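Local coordinates for protein enoyl-CoA hydratase (Geobacillus kaustophilus, PDB 2PPY) that probably catalyses the reversible addition of water to the double bond of 2-enoyl-CoA thioesters, the hydratase step of fatty acid beta-oxidation, at residues A[15-20]-A[50-54]; A[53-59]-A[102-107]; A[93-97]-A[118-124]; A[126-132]-A[184-190]; A[210-214]-A[237-241]. All coordinates share one frame; numbering follows the deposited sequence.

Contact 1: residues A[15-20]-A[50-54]; sequences KEDGIA and DPDIK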
# COMPACT_ATOMS: atom_id res chain seq x y z
N LYS A 15 -3.62 -31.34 23.23
CA LYS A 15 -2.44 -31.43 22.37
C LYS A 15 -2.09 -32.89 22.13
O LYS A 15 -2.00 -33.68 23.06
CB LYS A 15 -1.25 -30.73 23.01
CG LYS A 15 -1.39 -29.22 23.13
CD LYS A 15 -0.10 -28.63 23.67
CE LYS A 15 -0.21 -27.14 23.94
NZ LYS A 15 1.07 -26.61 24.48
N GLU A 16 -1.86 -33.23 20.86
CA GLU A 16 -1.52 -34.60 20.52
C GLU A 16 -0.96 -34.69 19.10
O GLU A 16 -1.54 -34.16 18.16
CB GLU A 16 -2.76 -35.48 20.66
CG GLU A 16 -2.53 -36.97 20.44
CD GLU A 16 -3.75 -37.80 20.80
OE1 GLU A 16 -4.82 -37.57 20.20
OE2 GLU A 16 -3.64 -38.67 21.68
N ASP A 17 0.17 -35.36 18.97
CA ASP A 17 0.84 -35.57 17.69
C ASP A 17 0.90 -34.37 16.74
O ASP A 17 0.51 -34.47 15.57
CB ASP A 17 0.20 -36.76 16.97
CG ASP A 17 0.44 -38.07 17.69
OD1 ASP A 17 1.62 -38.45 17.86
OD2 ASP A 17 -0.56 -38.72 18.10
N GLY A 18 1.39 -33.24 17.24
CA GLY A 18 1.51 -32.06 16.41
C GLY A 18 0.23 -31.29 16.13
O GLY A 18 0.23 -30.36 15.31
N ILE A 19 -0.86 -31.66 16.79
CA ILE A 19 -2.13 -30.97 16.59
C ILE A 19 -2.70 -30.52 17.93
O ILE A 19 -2.63 -31.25 18.93
CB ILE A 19 -3.18 -31.88 15.91
CG1 ILE A 19 -2.69 -32.29 14.52
CG2 ILE A 19 -4.51 -31.16 15.82
CD1 ILE A 19 -3.60 -33.29 13.83
N ALA A 20 -3.25 -29.32 17.95
CA ALA A 20 -3.86 -28.79 19.16
C ALA A 20 -5.30 -28.46 18.83
O ALA A 20 -5.59 -27.91 17.77
CB ALA A 20 -3.13 -27.53 19.62
N ASP A 50 5.12 -23.64 21.73
CA ASP A 50 5.19 -25.10 21.76
C ASP A 50 5.57 -25.59 20.36
O ASP A 50 4.71 -25.78 19.51
CB ASP A 50 3.83 -25.69 22.16
CG ASP A 50 3.90 -27.19 22.40
OD1 ASP A 50 4.84 -27.83 21.90
OD2 ASP A 50 3.00 -27.72 23.09
N PRO A 51 6.87 -25.82 20.13
CA PRO A 51 7.45 -26.28 18.86
C PRO A 51 6.81 -27.51 18.23
O PRO A 51 6.85 -27.69 17.02
CB PRO A 51 8.91 -26.54 19.23
CG PRO A 51 9.16 -25.60 20.35
CD PRO A 51 7.91 -25.75 21.17
N ASP A 52 6.23 -28.36 19.06
CA ASP A 52 5.62 -29.59 18.57
C ASP A 52 4.28 -29.42 17.88
O ASP A 52 3.87 -30.28 17.10
CB ASP A 52 5.48 -30.60 19.71
CG ASP A 52 6.81 -30.99 20.32
OD1 ASP A 52 7.71 -31.42 19.57
OD2 ASP A 52 6.96 -30.86 21.55
N ILE A 53 3.59 -28.31 18.14
CA ILE A 53 2.29 -28.08 17.52
C ILE A 53 2.44 -27.41 16.16
O ILE A 53 3.01 -26.33 16.05
CB ILE A 53 1.39 -27.20 18.41
CG1 ILE A 53 1.34 -27.76 19.83
CG2 ILE A 53 -0.03 -27.16 17.82
CD1 ILE A 53 0.76 -29.16 19.93
N LYS A 54 1.93 -28.06 15.13
CA LYS A 54 2.02 -27.53 13.78
C LYS A 54 0.66 -27.13 13.22
O LYS A 54 0.57 -26.37 12.26
CB LYS A 54 2.68 -28.57 12.87
CG LYS A 54 4.19 -28.76 13.10
CD LYS A 54 4.50 -29.43 14.43
CE LYS A 54 5.95 -29.92 14.49
NZ LYS A 54 6.98 -28.84 14.50

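Contact 2: residues A[53-59]-A[102-107]; sequences IKVVIVM and QVYIAC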
# COMPACT_ATOMS: atom_id res chain seq x y z
N ILE A 53 3.59 -28.31 18.14
CA ILE A 53 2.29 -28.08 17.52
C ILE A 53 2.44 -27.41 16.16
O ILE A 53 3.01 -26.33 16.05
CB ILE A 53 1.39 -27.20 18.41
CG1 ILE A 53 1.34 -27.76 19.83
CG2 ILE A 53 -0.03 -27.16 17.82
CD1 ILE A 53 0.76 -29.16 19.93
N LYS A 54 1.93 -28.06 15.13
CA LYS A 54 2.02 -27.53 13.78
C LYS A 54 0.66 -27.13 13.22
O LYS A 54 0.57 -26.37 12.26
CB LYS A 54 2.68 -28.57 12.87
CG LYS A 54 4.19 -28.76 13.10
CD LYS A 54 4.50 -29.43 14.43
CE LYS A 54 5.95 -29.92 14.49
NZ LYS A 54 6.98 -28.84 14.50
N VAL A 55 -0.41 -27.65 13.82
CA VAL A 55 -1.75 -27.34 13.38
C VAL A 55 -2.69 -27.10 14.55
O VAL A 55 -2.57 -27.74 15.60
CB VAL A 55 -2.34 -28.49 12.52
CG1 VAL A 55 -3.73 -28.11 12.01
CG2 VAL A 55 -1.42 -28.80 11.35
N VAL A 56 -3.62 -26.18 14.39
CA VAL A 56 -4.58 -25.88 15.44
C VAL A 56 -5.99 -25.94 14.89
O VAL A 56 -6.30 -25.30 13.89
CB VAL A 56 -4.35 -24.49 16.05
CG1 VAL A 56 -5.41 -24.23 17.12
CG2 VAL A 56 -2.96 -24.40 16.65
N ILE A 57 -6.84 -26.74 15.53
CA ILE A 57 -8.23 -26.84 15.11
C ILE A 57 -9.09 -26.17 16.18
O ILE A 57 -9.00 -26.51 17.36
CB ILE A 57 -8.71 -28.30 14.99
CG1 ILE A 57 -7.85 -29.07 13.99
CG2 ILE A 57 -10.16 -28.31 14.52
CD1 ILE A 57 -8.18 -30.56 13.93
N VAL A 58 -9.91 -25.23 15.77
CA VAL A 58 -10.79 -24.58 16.73
C VAL A 58 -12.18 -25.16 16.51
O VAL A 58 -12.71 -25.09 15.40
CB VAL A 58 -10.80 -23.05 16.52
CG1 VAL A 58 -11.70 -22.39 17.56
CG2 VAL A 58 -9.38 -22.51 16.62
N MSE A 59 -12.74 -25.77 17.55
CA MSE A 59 -14.07 -26.35 17.45
C MSE A 59 -14.91 -26.03 18.68
O MSE A 59 -14.41 -25.50 19.67
CB MSE A 59 -14.00 -27.86 17.22
CG MSE A 59 -12.88 -28.60 17.92
SE MSE A 59 -12.98 -30.53 17.62
CE MSE A 59 -11.93 -30.70 16.01
N GLN A 102 1.62 -22.11 13.31
CA GLN A 102 0.62 -23.15 13.10
C GLN A 102 -0.48 -22.74 12.14
O GLN A 102 -0.83 -21.56 12.05
CB GLN A 102 -0.08 -23.54 14.42
CG GLN A 102 0.77 -24.16 15.50
CD GLN A 102 1.57 -23.13 16.26
OE1 GLN A 102 1.19 -21.96 16.34
NE2 GLN A 102 2.68 -23.56 16.85
N VAL A 103 -1.03 -23.72 11.44
CA VAL A 103 -2.13 -23.49 10.53
C VAL A 103 -3.39 -23.58 11.39
O VAL A 103 -3.62 -24.59 12.07
CB VAL A 103 -2.19 -24.56 9.42
CG1 VAL A 103 -3.49 -24.45 8.64
CG2 VAL A 103 -1.01 -24.41 8.49
N TYR A 104 -4.19 -22.51 11.39
CA TYR A 104 -5.42 -22.48 12.17
C TYR A 104 -6.64 -22.84 11.32
O TYR A 104 -6.91 -22.20 10.30
CB TYR A 104 -5.61 -21.10 12.80
CG TYR A 104 -4.92 -20.93 14.14
CD1 TYR A 104 -3.53 -21.03 14.26
CD2 TYR A 104 -5.66 -20.72 15.30
CE1 TYR A 104 -2.90 -20.91 15.50
CE2 TYR A 104 -5.04 -20.61 16.54
CZ TYR A 104 -3.66 -20.71 16.64
OH TYR A 104 -3.07 -20.61 17.87
N ILE A 105 -7.36 -23.87 11.74
CA ILE A 105 -8.55 -24.33 11.02
C ILE A 105 -9.77 -24.19 11.92
O ILE A 105 -9.78 -24.66 13.06
CB ILE A 105 -8.43 -25.82 10.62
CG1 ILE A 105 -7.13 -26.05 9.85
CG2 ILE A 105 -9.63 -26.23 9.75
CD1 ILE A 105 -6.88 -27.51 9.53
N ALA A 106 -10.81 -23.55 11.40
CA ALA A 106 -12.05 -23.38 12.14
C ALA A 106 -12.97 -24.54 11.78
O ALA A 106 -13.36 -24.67 10.62
CB ALA A 106 -12.71 -22.07 11.78
N CYS A 107 -13.30 -25.38 12.75
CA CYS A 107 -14.18 -26.51 12.50
C CYS A 107 -15.59 -26.07 12.85
O CYS A 107 -15.99 -26.07 14.01
CB CYS A 107 -13.78 -27.71 13.38
SG CYS A 107 -14.69 -29.23 13.00

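Contact 3: residues A[93-97]-A[118-124]; sequences TLDKI and EMALACD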
# COMPACT_ATOMS: atom_id res chain seq x y z
N THR A 93 -6.07 -10.04 19.32
CA THR A 93 -5.97 -11.46 19.59
C THR A 93 -6.15 -12.22 18.28
O THR A 93 -5.34 -13.08 17.92
CB THR A 93 -7.03 -11.92 20.60
OG1 THR A 93 -6.80 -11.27 21.86
CG2 THR A 93 -6.96 -13.44 20.80
N LEU A 94 -7.22 -11.90 17.56
CA LEU A 94 -7.47 -12.56 16.28
C LEU A 94 -6.32 -12.30 15.31
O LEU A 94 -5.95 -13.19 14.54
CB LEU A 94 -8.80 -12.08 15.68
CG LEU A 94 -10.08 -12.45 16.45
CD1 LEU A 94 -11.29 -12.13 15.57
CD2 LEU A 94 -10.07 -13.95 16.81
N ASP A 95 -5.74 -11.10 15.35
CA ASP A 95 -4.63 -10.77 14.46
C ASP A 95 -3.43 -11.69 14.64
O ASP A 95 -2.68 -11.94 13.68
CB ASP A 95 -4.16 -9.32 14.68
CG ASP A 95 -5.24 -8.29 14.37
OD1 ASP A 95 -6.13 -8.56 13.54
OD2 ASP A 95 -5.18 -7.19 14.97
N LYS A 96 -3.23 -12.20 15.85
CA LYS A 96 -2.10 -13.07 16.15
C LYS A 96 -2.05 -14.39 15.37
O LYS A 96 -0.98 -14.95 15.15
CB LYS A 96 -2.05 -13.34 17.66
CG LYS A 96 -1.84 -12.06 18.47
CD LYS A 96 -1.95 -12.25 19.98
CE LYS A 96 -0.76 -13.00 20.56
NZ LYS A 96 -0.66 -12.76 22.04
N ILE A 97 -3.21 -14.87 14.94
CA ILE A 97 -3.28 -16.13 14.19
C ILE A 97 -2.51 -16.10 12.87
O ILE A 97 -1.76 -17.02 12.56
CB ILE A 97 -4.77 -16.51 13.92
CG1 ILE A 97 -5.48 -16.75 15.25
CG2 ILE A 97 -4.84 -17.77 13.06
CD1 ILE A 97 -6.96 -17.02 15.13
N GLU A 118 -16.44 -13.87 12.83
CA GLU A 118 -15.24 -13.05 12.85
C GLU A 118 -14.04 -13.86 13.34
O GLU A 118 -12.95 -13.75 12.79
CB GLU A 118 -15.46 -11.81 13.72
CG GLU A 118 -16.55 -10.92 13.16
CD GLU A 118 -16.80 -9.69 14.00
OE1 GLU A 118 -17.32 -9.83 15.13
OE2 GLU A 118 -16.47 -8.59 13.52
N MSE A 119 -14.25 -14.68 14.36
CA MSE A 119 -13.17 -15.51 14.88
C MSE A 119 -12.76 -16.51 13.80
O MSE A 119 -11.58 -16.77 13.61
CB MSE A 119 -13.64 -16.29 16.11
CG MSE A 119 -12.57 -17.18 16.72
SE MSE A 119 -13.23 -18.19 18.24
CE MSE A 119 -14.20 -16.79 19.14
N ALA A 120 -13.76 -17.06 13.11
CA ALA A 120 -13.54 -18.03 12.05
C ALA A 120 -12.83 -17.41 10.84
O ALA A 120 -12.03 -18.06 10.18
CB ALA A 120 -14.86 -18.64 11.63
N LEU A 121 -13.14 -16.14 10.56
CA LEU A 121 -12.53 -15.43 9.43
C LEU A 121 -11.05 -15.20 9.69
O LEU A 121 -10.25 -15.12 8.75
CB LEU A 121 -13.23 -14.09 9.20
CG LEU A 121 -14.62 -14.09 8.56
CD1 LEU A 121 -15.25 -12.70 8.62
CD2 LEU A 121 -14.52 -14.56 7.11
N ALA A 122 -10.68 -15.08 10.96
CA ALA A 122 -9.28 -14.84 11.35
C ALA A 122 -8.43 -16.11 11.26
O ALA A 122 -7.20 -16.03 11.31
CB ALA A 122 -9.22 -14.26 12.76
N CYS A 123 -9.07 -17.27 11.14
CA CYS A 123 -8.34 -18.52 11.01
C CYS A 123 -7.90 -18.69 9.55
O CYS A 123 -8.46 -18.04 8.66
CB CYS A 123 -9.21 -19.70 11.43
SG CYS A 123 -9.68 -19.70 13.18
N ASP A 124 -6.92 -19.55 9.31
CA ASP A 124 -6.40 -19.78 7.96
C ASP A 124 -7.38 -20.52 7.04
O ASP A 124 -7.40 -20.29 5.83
CB ASP A 124 -5.08 -20.56 8.02
CG ASP A 124 -4.04 -19.87 8.89
OD1 ASP A 124 -3.89 -18.64 8.75
OD2 ASP A 124 -3.38 -20.54 9.71
O HOH W 1 -5.44 -13.73 11.85

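Contact 4: residues A[126-132]-A[184-190]; sequences RFMGDEA and VNRVFPQ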
# COMPACT_ATOMS: atom_id res chain seq x y z
N ARG A 126 -11.52 -22.65 6.91
CA ARG A 126 -12.82 -22.86 7.53
C ARG A 126 -13.52 -24.07 6.90
O ARG A 126 -13.76 -24.09 5.70
CB ARG A 126 -13.70 -21.62 7.35
CG ARG A 126 -13.26 -20.42 8.19
CD ARG A 126 -13.71 -19.11 7.54
NE ARG A 126 -12.98 -18.87 6.30
CZ ARG A 126 -11.69 -18.52 6.25
NH1 ARG A 126 -11.00 -18.37 7.37
NH2 ARG A 126 -11.09 -18.35 5.08
N PHE A 127 -13.82 -25.08 7.72
CA PHE A 127 -14.52 -26.29 7.26
C PHE A 127 -15.87 -26.32 7.98
O PHE A 127 -15.92 -26.17 9.20
CB PHE A 127 -13.73 -27.57 7.61
CG PHE A 127 -12.35 -27.64 6.98
CD1 PHE A 127 -12.02 -26.86 5.88
CD2 PHE A 127 -11.40 -28.52 7.49
CE1 PHE A 127 -10.74 -26.94 5.29
CE2 PHE A 127 -10.12 -28.62 6.91
CZ PHE A 127 -9.79 -27.83 5.81
N MSE A 128 -16.95 -26.53 7.24
CA MSE A 128 -18.28 -26.53 7.85
C MSE A 128 -19.13 -27.76 7.54
O MSE A 128 -19.04 -28.33 6.46
CB MSE A 128 -19.01 -25.26 7.41
CG MSE A 128 -20.36 -25.03 8.04
SE MSE A 128 -20.92 -23.20 7.74
CE MSE A 128 -21.58 -22.76 9.50
N GLY A 129 -19.97 -28.15 8.50
CA GLY A 129 -20.85 -29.30 8.31
C GLY A 129 -22.03 -28.96 7.42
O GLY A 129 -22.51 -27.82 7.45
N ASP A 130 -22.52 -29.92 6.63
CA ASP A 130 -23.63 -29.62 5.73
C ASP A 130 -24.97 -29.33 6.40
O ASP A 130 -25.94 -29.02 5.72
CB ASP A 130 -23.78 -30.71 4.65
CG ASP A 130 -24.05 -32.09 5.22
OD1 ASP A 130 -24.12 -33.04 4.41
OD2 ASP A 130 -24.20 -32.25 6.45
N GLU A 131 -25.01 -29.41 7.72
CA GLU A 131 -26.22 -29.11 8.48
C GLU A 131 -25.85 -28.21 9.66
O GLU A 131 -26.60 -28.11 10.63
CB GLU A 131 -26.86 -30.41 9.00
CG GLU A 131 -27.27 -31.39 7.91
CD GLU A 131 -28.05 -32.58 8.47
OE1 GLU A 131 -29.17 -32.37 8.99
OE2 GLU A 131 -27.55 -33.72 8.38
N ALA A 132 -24.70 -27.55 9.54
CA ALA A 132 -24.19 -26.66 10.59
C ALA A 132 -25.08 -25.48 10.93
O ALA A 132 -24.94 -24.89 12.00
CB ALA A 132 -22.80 -26.16 10.20
N VAL A 184 -16.22 -20.52 3.13
CA VAL A 184 -15.64 -21.68 3.80
C VAL A 184 -14.86 -22.42 2.73
O VAL A 184 -15.13 -22.23 1.54
CB VAL A 184 -16.72 -22.64 4.40
CG1 VAL A 184 -17.56 -21.89 5.42
CG2 VAL A 184 -17.61 -23.22 3.29
N ASN A 185 -13.89 -23.24 3.13
CA ASN A 185 -13.07 -23.99 2.18
C ASN A 185 -13.59 -25.40 1.91
O ASN A 185 -13.26 -26.01 0.89
CB ASN A 185 -11.63 -24.10 2.67
CG ASN A 185 -11.04 -22.75 3.03
OD1 ASN A 185 -11.31 -22.21 4.10
ND2 ASN A 185 -10.24 -22.21 2.13
N ARG A 186 -14.37 -25.93 2.84
CA ARG A 186 -14.91 -27.28 2.71
C ARG A 186 -16.24 -27.41 3.41
O ARG A 186 -16.49 -26.76 4.43
CB ARG A 186 -13.97 -28.31 3.35
CG ARG A 186 -12.58 -28.40 2.76
CD ARG A 186 -12.52 -29.41 1.64
NE ARG A 186 -11.13 -29.70 1.30
CZ ARG A 186 -10.29 -28.81 0.79
NH1 ARG A 186 -10.69 -27.57 0.55
NH2 ARG A 186 -9.04 -29.16 0.53
N VAL A 187 -17.11 -28.25 2.86
CA VAL A 187 -18.40 -28.55 3.47
C VAL A 187 -18.41 -30.06 3.56
O VAL A 187 -18.38 -30.75 2.53
CB VAL A 187 -19.58 -28.06 2.61
CG1 VAL A 187 -20.87 -28.77 3.06
CG2 VAL A 187 -19.76 -26.56 2.77
N PHE A 188 -18.42 -30.58 4.78
CA PHE A 188 -18.42 -32.03 5.00
C PHE A 188 -19.77 -32.52 5.52
O PHE A 188 -20.58 -31.73 6.03
CB PHE A 188 -17.36 -32.41 6.05
CG PHE A 188 -15.95 -32.02 5.70
CD1 PHE A 188 -15.39 -32.36 4.47
CD2 PHE A 188 -15.15 -31.38 6.65
CE1 PHE A 188 -14.05 -32.08 4.20
CE2 PHE A 188 -13.81 -31.10 6.39
CZ PHE A 188 -13.26 -31.45 5.16
N PRO A 189 -20.03 -33.83 5.38
CA PRO A 189 -21.30 -34.37 5.88
C PRO A 189 -21.27 -34.10 7.38
O PRO A 189 -20.27 -34.40 8.04
CB PRO A 189 -21.20 -35.86 5.56
CG PRO A 189 -20.37 -35.88 4.32
CD PRO A 189 -19.29 -34.85 4.62
N GLN A 190 -22.34 -33.52 7.92
CA GLN A 190 -22.40 -33.17 9.34
C GLN A 190 -21.70 -34.10 10.32
O GLN A 190 -20.80 -33.68 11.05
CB GLN A 190 -23.86 -33.00 9.76
CG GLN A 190 -24.06 -32.28 11.09
CD GLN A 190 -23.56 -30.84 11.07
OE1 GLN A 190 -23.75 -30.12 10.08
NE2 GLN A 190 -22.94 -30.40 12.16
O HOH W 2 -12.65 -19.83 3.28

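Contact 5: residues A[210-214]-A[237-241]; sequences YAVSN and LQNLL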
# COMPACT_ATOMS: atom_id res chain seq x y z
N TYR A 210 7.50 -27.57 8.41
CA TYR A 210 8.24 -26.31 8.38
C TYR A 210 7.85 -25.59 7.09
O TYR A 210 7.71 -24.37 7.06
CB TYR A 210 9.75 -26.57 8.41
CG TYR A 210 10.62 -25.36 8.67
CD1 TYR A 210 10.08 -24.14 9.06
CD2 TYR A 210 12.01 -25.45 8.56
CE1 TYR A 210 10.89 -23.05 9.34
CE2 TYR A 210 12.83 -24.37 8.84
CZ TYR A 210 12.27 -23.17 9.23
OH TYR A 210 13.08 -22.10 9.52
N ALA A 211 7.69 -26.37 6.03
CA ALA A 211 7.30 -25.82 4.74
C ALA A 211 5.85 -25.35 4.84
O ALA A 211 5.51 -24.26 4.39
CB ALA A 211 7.42 -26.89 3.65
N VAL A 212 5.01 -26.18 5.45
CA VAL A 212 3.61 -25.84 5.62
C VAL A 212 3.49 -24.52 6.37
O VAL A 212 2.76 -23.62 5.97
CB VAL A 212 2.86 -26.92 6.43
CG1 VAL A 212 1.51 -26.39 6.90
CG2 VAL A 212 2.66 -28.16 5.56
N SER A 213 4.24 -24.42 7.46
CA SER A 213 4.23 -23.23 8.30
C SER A 213 4.70 -21.97 7.56
O SER A 213 4.02 -20.94 7.59
CB SER A 213 5.09 -23.46 9.54
OG SER A 213 5.04 -22.34 10.40
N ASN A 214 5.85 -22.05 6.90
CA ASN A 214 6.37 -20.91 6.17
C ASN A 214 5.44 -20.52 5.01
O ASN A 214 5.36 -19.35 4.64
CB ASN A 214 7.79 -21.20 5.67
CG ASN A 214 8.84 -20.92 6.73
OD1 ASN A 214 8.54 -20.84 7.92
ND2 ASN A 214 10.10 -20.77 6.30
N LEU A 237 11.49 -16.64 3.24
CA LEU A 237 10.87 -17.80 3.87
C LEU A 237 11.40 -19.05 3.17
O LEU A 237 11.63 -20.08 3.80
CB LEU A 237 9.35 -17.72 3.75
CG LEU A 237 8.67 -16.73 4.70
CD1 LEU A 237 7.32 -16.32 4.15
CD2 LEU A 237 8.53 -17.36 6.09
N GLN A 238 11.60 -18.95 1.85
CA GLN A 238 12.12 -20.06 1.07
C GLN A 238 13.59 -20.29 1.44
O GLN A 238 14.06 -21.42 1.46
CB GLN A 238 12.01 -19.76 -0.43
CG GLN A 238 12.56 -20.87 -1.34
CD GLN A 238 11.59 -22.02 -1.52
OE1 GLN A 238 11.18 -22.66 -0.55
NE2 GLN A 238 11.21 -22.28 -2.76
N ASN A 239 14.31 -19.20 1.71
CA ASN A 239 15.71 -19.32 2.09
C ASN A 239 15.79 -20.18 3.35
O ASN A 239 16.62 -21.08 3.44
CB ASN A 239 16.31 -17.93 2.36
CG ASN A 239 16.76 -17.23 1.09
OD1 ASN A 239 16.95 -16.02 1.07
ND2 ASN A 239 16.96 -18.00 0.03
N LEU A 240 14.92 -19.90 4.32
CA LEU A 240 14.90 -20.67 5.55
C LEU A 240 14.63 -22.14 5.26
O LEU A 240 15.20 -23.02 5.91
CB LEU A 240 13.83 -20.11 6.50
CG LEU A 240 14.24 -18.81 7.19
CD1 LEU A 240 13.02 -18.05 7.67
CD2 LEU A 240 15.16 -19.15 8.35
N LEU A 241 13.77 -22.40 4.29
CA LEU A 241 13.43 -23.77 3.92
C LEU A 241 14.58 -24.48 3.20
O LEU A 241 14.77 -25.68 3.38
CB LEU A 241 12.17 -23.78 3.04
CG LEU A 241 10.82 -24.09 3.70
CD1 LEU A 241 10.80 -23.63 5.16
CD2 LEU A 241 9.72 -23.42 2.90
O HOH W 3 16.19 -22.76 8.21

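Contact 1: residues A[15-20]-A[50-54]
K15 and D50 approach from opposite directions and meet in a salt bridge, NZ of K15 lying 2.6 Å from OD2 of D50. Extended beyond CG, the lysine chain carries its ammonium group to the anti lone pair of OD2, the one turned away from OD1. The other oxygen is used within the turn: OD1 of D50 accepts the backbone N of D52 at 3.2 Å, an Asx turn laid over the type I turn D50-I53. Each carboxylate oxygen thus has its own donor, which should hold the group's rotation. The aliphatic part of K15 crosses the side chain of I53 at about a right angle, with CD1 of I53 3.9 Å from CG of K15. The other branch of I53, CG2, is anti to its backbone N and rests 3.6 Å from CB of A20. At the tip of the type I' hairpin turn E16-I19, G18 O accepts K54 N at 2.9 Å, the N-H pointing well at the oxygen (165°) but standing above the carbonyl plane. D46 of helix 34-48 is a second carboxylate partner of K15, and I47 of that helix touches both A20 and I53. The contact thereby ties the hairpin of strands 11-16 and 19-24 to the connection leading from helix 34-48 into strand 55-60.

Contact 2: residues A[53-59]-A[102-107]
V56 uses both its backbone N and its backbone O on the neighbouring strand: V56 N donates to V103 O at 2.8 Å, and V56 O accepts I105 N at the same length. V58 repeats the pattern, its N bonded to I105 O and its O to C107 N at 2.7 Å. Ahead of this regular run the bond from V103 N to K54 O is longer, 3.2 Å. Q102 adds a side-chain bond where the strands begin. Its CG is anti to the carbonyl carbon (chi1 -63°) and the chain bends at chi2 (79°), bringing NE2 to 2.9 Å from I53 O; that oxygen lies in the plane of the Q102 amide, whereas NE2 stands above the carbonyl plane of I53. Such bonding is that of parallel strands, 55-60 and 103-108, in the middle of the crotonase-fold sheet, and helix 80-99 lies on the connection between them. The outward N-H and C=O groups of the pair serve flanking elements: V55 and I57 bond strand 19-24, and Y104 N donates to D124 OD2. Side chains close both faces. V56 lies side by side with Y104, pointing the same way, and its CB sits over the ring centre, 3.7 Å from the centroid, in a CH-pi contact. Opposite, CG1 of V55 meets CD1 of I105 at 4.1 Å, and CG2 of I57 touches CB of C107 at 3.8 Å.

Contact 3: residues A[93-97]-A[118-124]
L94 and A122 bring the two backbones closest, their CA atoms 5.7 Å apart, where a turn of helix 80-99 faces residues 118-124, the last part of helix 115-121 and what follows. The A122 methyl points toward helix 80-99 and meets CB of L94 at 3.7 Å. Beyond that atom the leucine forks over E118 and M119: CD1 reaches E118 O at 3.6 Å, and CD2 lies 4.1 Å from CG of the selenomethionine M119, whose side chain crosses that of L94 at about a right angle. Three residues further along its helix, I97 packs against the backbone of A122. Its CG2, anti to the backbone N, comes within 3.4 Å of A122 O, while CD1 extends toward SG of C123 at 4.3 Å. In the crotonase fold these helices lie beside the central sheet, before and after strand 103-108, and I97 and C123 both touch Y104 of that strand. Polar linkage between the segments runs through a water. It donates to L94 O at 2.8 Å and to A122 O at 2.9 Å, so one molecule serves two carbonyls where the two backbones draw together. Further on, D124 lies near CG2 of I97, but its carboxylate is salt-bridged to K216, with Y104 as a second partner. NZ of K216 also donates to I97 O, and D124 O accepts S161 of a neighbouring subunit.

Contact 4: residues A[126-132]-A[184-190]
R126-G129 and R186-F188 pair as parallel strands, 186-188 being an edge strand of the crotonase-fold sheet within this chain. Backbone bonds run from M128 N to R186 O and from F188 N to M128 O, both 2.9 Å, and continue past the strand end with D130 N to F188 O. At the start N185 doubles the link: its N donates to R126 O at 2.7 Å, and its OD1 accepts R126 N at 2.9 Å. A water on NH2 of R126 bridges weakly to that OD1, while C123 O and A120 O hold NH1. Aromatic packing covers the face carrying F127 and F188, whose rings form an offset edge-to-face pair, centroids 5.4 Å apart and planes at 71°, the edge of F188 turned to the face of F127. CG of R186 runs alongside, 3.5 Å from CE1 of F127, and its NH1 forms a salt bridge with D165 of a neighbouring subunit. On the face carrying M128 and V187, CB of selenomethionine M128 meets CG1 of V184 at 4.2 Å. With CG between backbone N and carbonyl carbon (chi1 60°), D130 offers OD2 to Q190 N, 2.7 Å away and above the carboxylate plane.

Contact 5: residues A[210-214]-A[237-241]
L241 is the central bump: its CD1 fits into a hollow made by the ring of Y210 and the amide of N214. The methyl stands over the middle of the Y210 ring, 3.9 Å from the centroid, a CH-pi contact. The other methyl, CD2, turns to the backbone of the facing helix and lies 3.9 Å from CA of A211. With CG of Y210 anti to its backbone N (chi1 -168°), the ring reaches across to L240, whose CB touches the OH at 3.7 Å; the two side chains cross at about a right angle. N214 fills the next hollow, sliding past L241 in the opposite direction and entering between L237 and L241. CD2 of L237 packs 3.6 Å from CG of N214, and CD1 of the same leucine meets N214 O at 3.6 Å. At the polar end of this wedge, ND2 of N214 donates to L237 O at 3.0 Å, with a bent angle of 142°. That carbonyl also accepts L241 N of its own helix, the two donors coming from opposite faces of its plane. Neighbouring subunits pack around the pair, one placing G143 against A211 and L241, another E236 against L237 and L240. Segments 210-214 and 237-241 run almost antiparallel (173°), axes 10.1 Å apart; their helices, 209-222 and 227-242, form a helical hairpin in the C-terminal region of the crotonase fold.

How the contacts relate
Contacts 1, 2 and 4 follow one another across a single sheet. Contacts 1 and 2 share I53 and K54, and A20 O lies 2.8 Å from I57 N, a probable hydrogen bond; contacts 2 and 4 are joined by F127 N and A106 O, 3.0 Å apart. Contact 3 packs beside this sheet, its centre about 11 Å from that of contact 2, with CG2 of I97 against the Y104 ring. It also reaches contact 4 through A120 O and R126 NH1. Contact 5 lies far out in the subunit, about 29 Å from contact 4 between centres, yet V212 CG1 touches V103 CG2 of contact 2 at 3.6 Å. Both contacts 4 and 5 meet the same neighbouring subunit.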